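Local coordinates for putative two-component sensor histidine kinase protein (Sinorhizobium meliloti, PDB 3HCY) that probably acts as a light-sensing histidine kinase that passes phosphate from ATP to a protein histidine, this piece being its GAF domain, at residues A[130-133]-A[134-138]. Sequence-based numbering, arbitrary orientation.
Sequences ARQL and GFSIQ
Leu-133 and Ile-137 meet one turn apart within helix 120-146, the long C-terminal helix of the GAF domain, in a local intrahelical contact. Four successive i to i+4 backbone bonds establish the helix: Gly-134 N to Ala-130 O, Phe-135 N to Arg-131 O, Ser-136 N to Gln-132 O and Ile-137 N to Leu-133 O, the last 2.8 Å long. On the sheet-facing side, CD1 of Ile-137 lies 3.9 Å from CG of Leu-133, and the two side chains cross at a slant. Leu-133 also packs on Leu-98 and Ile-26, and Ile-137 on Leu-28. Elsewhere on the helix, Ser-136 OG turns back to donate to Gln-132 O at 2.8 Å; its chi1 of -66° sets OG beside its own backbone N. The hydroxyl and Ser-136 N approach that carbonyl from opposite faces of its plane. The Phe-135 ring meets the preceding turn obliquely, with CE2 4.1 Å from Arg-131 CB. Gln-132, Phe-135 and Ser-136 also pack on Thr-11, Asp-13 and Ala-10 of the second subunit. Aliphatic packing thus joins helix to sheet, while on the side facing the second subunit, where Ser-136 also meets Val-7 of its own chain, the serine hydroxyl spends its hydrogen on a carbonyl of its own helix.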
ATOM      1  N   ALA A 130       3.244  -2.030   4.405  1.00 24.53           N
ATOM      2  CA  ALA A 130       3.409  -3.405   4.821  1.00 24.03           C
ATOM      3  C   ALA A 130       2.056  -4.130   4.857  1.00 24.57           C
ATOM      4  O   ALA A 130       1.971  -5.283   4.408  1.00 24.76           O
ATOM      5  CB  ALA A 130       4.076  -3.424   6.144  1.00 22.98           C
ATOM      6  N   ARG A 131       0.986  -3.489   5.344  1.00 25.15           N
ATOM      7  CA  ARG A 131      -0.339  -4.161   5.272  1.00 25.83           C
ATOM      8  C   ARG A 131      -0.680  -4.417   3.833  1.00 25.57           C
ATOM      9  O   ARG A 131      -1.187  -5.492   3.480  1.00 25.50           O
ATOM     10  CB  ARG A 131      -1.493  -3.311   5.735  1.00 26.23           C
ATOM     11  CG  ARG A 131      -1.416  -2.702   7.087  1.00 30.38           C
ATOM     12  CD  ARG A 131      -2.700  -1.747   7.325  1.00 35.20           C
ATOM     13  NE  ARG A 131      -2.709  -1.189   8.693  1.00 36.45           N
ATOM     14  CZ  ARG A 131      -3.258  -1.782   9.748  1.00 36.97           C
ATOM     15  NH1 ARG A 131      -3.896  -2.939   9.634  1.00 40.59           N
ATOM     16  NH2 ARG A 131      -3.194  -1.205  10.924  1.00 38.05           N
ATOM     17  N   GLN A 132      -0.458  -3.405   2.999  1.00 24.82           N
ATOM     18  CA  GLN A 132      -0.931  -3.520   1.657  1.00 25.28           C
ATOM     19  C   GLN A 132      -0.181  -4.609   0.863  1.00 24.92           C
ATOM     20  O   GLN A 132      -0.774  -5.283  -0.040  1.00 23.85           O
ATOM     21  CB  GLN A 132      -0.877  -2.195   0.937  1.00 25.59           C
ATOM     22  CG  GLN A 132      -1.705  -2.256  -0.333  1.00 28.36           C
ATOM     23  CD  GLN A 132      -2.072  -0.898  -0.872  1.00 34.18           C
ATOM     24  OE1 GLN A 132      -2.049   0.097  -0.141  1.00 36.31           O
ATOM     25  NE2 GLN A 132      -2.419  -0.837  -2.173  1.00 40.45           N
ATOM     26  N   LEU A 133       1.116  -4.789   1.185  1.00 23.60           N
ATOM     27  CA  LEU A 133       1.860  -5.914   0.592  1.00 22.10           C
ATOM     28  C   LEU A 133       1.227  -7.244   1.079  1.00 21.49           C
ATOM     29  O   LEU A 133       0.955  -8.164   0.300  1.00 21.02           O
ATOM     30  CB  LEU A 133       3.329  -5.859   0.974  1.00 21.35           C
ATOM     31  CG  LEU A 133       4.235  -6.997   0.497  1.00 21.87           C
ATOM     32  CD1 LEU A 133       4.304  -7.036  -1.027  1.00 21.09           C
ATOM     33  CD2 LEU A 133       5.680  -6.922   1.089  1.00 23.12           C
ATOM     34  N   GLY A 134       0.976  -7.337   2.372  1.00 20.01           N
ATOM     35  CA  GLY A 134       0.391  -8.547   2.883  1.00 20.00           C
ATOM     36  C   GLY A 134      -0.834  -8.885   2.099  1.00 20.28           C
ATOM     37  O   GLY A 134      -0.963  -9.993   1.516  1.00 21.48           O
ATOM     38  N   PHE A 135      -1.745  -7.922   2.046  1.00 19.49           N
ATOM     39  CA  PHE A 135      -3.001  -8.170   1.389  1.00 18.59           C
ATOM     40  C   PHE A 135      -2.876  -8.466  -0.082  1.00 18.92           C
ATOM     41  O   PHE A 135      -3.597  -9.315  -0.619  1.00 19.39           O
ATOM     42  CB  PHE A 135      -3.894  -7.003   1.595  1.00 18.25           C
ATOM     43  CG  PHE A 135      -4.382  -6.873   3.001  1.00 18.20           C
ATOM     44  CD1 PHE A 135      -4.976  -7.935   3.647  1.00 16.29           C
ATOM     45  CD2 PHE A 135      -4.302  -5.665   3.672  1.00 19.21           C
ATOM     46  CE1 PHE A 135      -5.442  -7.817   4.936  1.00 14.84           C
ATOM     47  CE2 PHE A 135      -4.814  -5.561   4.960  1.00 18.47           C
ATOM     48  CZ  PHE A 135      -5.385  -6.660   5.584  1.00 13.21           C
ATOM     49  N   SER A 136      -1.954  -7.800  -0.739  1.00 19.44           N
ATOM     50  CA  SER A 136      -1.750  -8.046  -2.138  1.00 20.51           C
ATOM     51  C   SER A 136      -1.252  -9.462  -2.353  1.00 21.49           C
ATOM     52  O   SER A 136      -1.730 -10.177  -3.267  1.00 21.27           O
ATOM     53  CB  SER A 136      -0.779  -7.025  -2.721  1.00 21.11           C
ATOM     54  OG  SER A 136      -1.344  -5.700  -2.702  1.00 22.65           O
ATOM     55  N   ILE A 137      -0.329  -9.900  -1.500  1.00 22.77           N
ATOM     56  CA  ILE A 137       0.112 -11.289  -1.557  1.00 24.06           C
ATOM     57  C   ILE A 137      -1.036 -12.277  -1.200  1.00 25.52           C
ATOM     58  O   ILE A 137      -1.320 -13.209  -1.955  1.00 24.62           O
ATOM     59  CB  ILE A 137       1.349 -11.550  -0.663  1.00 24.55           C
ATOM     60  CG1 ILE A 137       2.559 -10.713  -1.130  1.00 23.84           C
ATOM     61  CG2 ILE A 137       1.730 -13.030  -0.678  1.00 22.83           C
ATOM     62  CD1 ILE A 137       3.720 -10.763  -0.161  1.00 20.47           C
ATOM     63  N   GLN A 138      -1.696 -12.071  -0.067  1.00 27.19           N
ATOM     64  CA  GLN A 138      -2.800 -12.940   0.311  1.00 29.15           C
ATOM     65  C   GLN A 138      -3.678 -13.223  -0.919  1.00 30.05           C
ATOM     66  O   GLN A 138      -3.898 -14.351  -1.341  1.00 29.58           O
ATOM     67  CB  GLN A 138      -3.603 -12.248   1.423  1.00 30.36           C
ATOM     68  CG  GLN A 138      -4.562 -13.123   2.312  1.00 32.64           C
ATOM     69  CD  GLN A 138      -4.788 -12.502   3.742  1.00 39.40           C
ATOM     70  OE1 GLN A 138      -4.399 -11.343   4.030  1.00 42.42           O
ATOM     71  NE2 GLN A 138      -5.372 -13.297   4.650  1.00 43.58           N
TER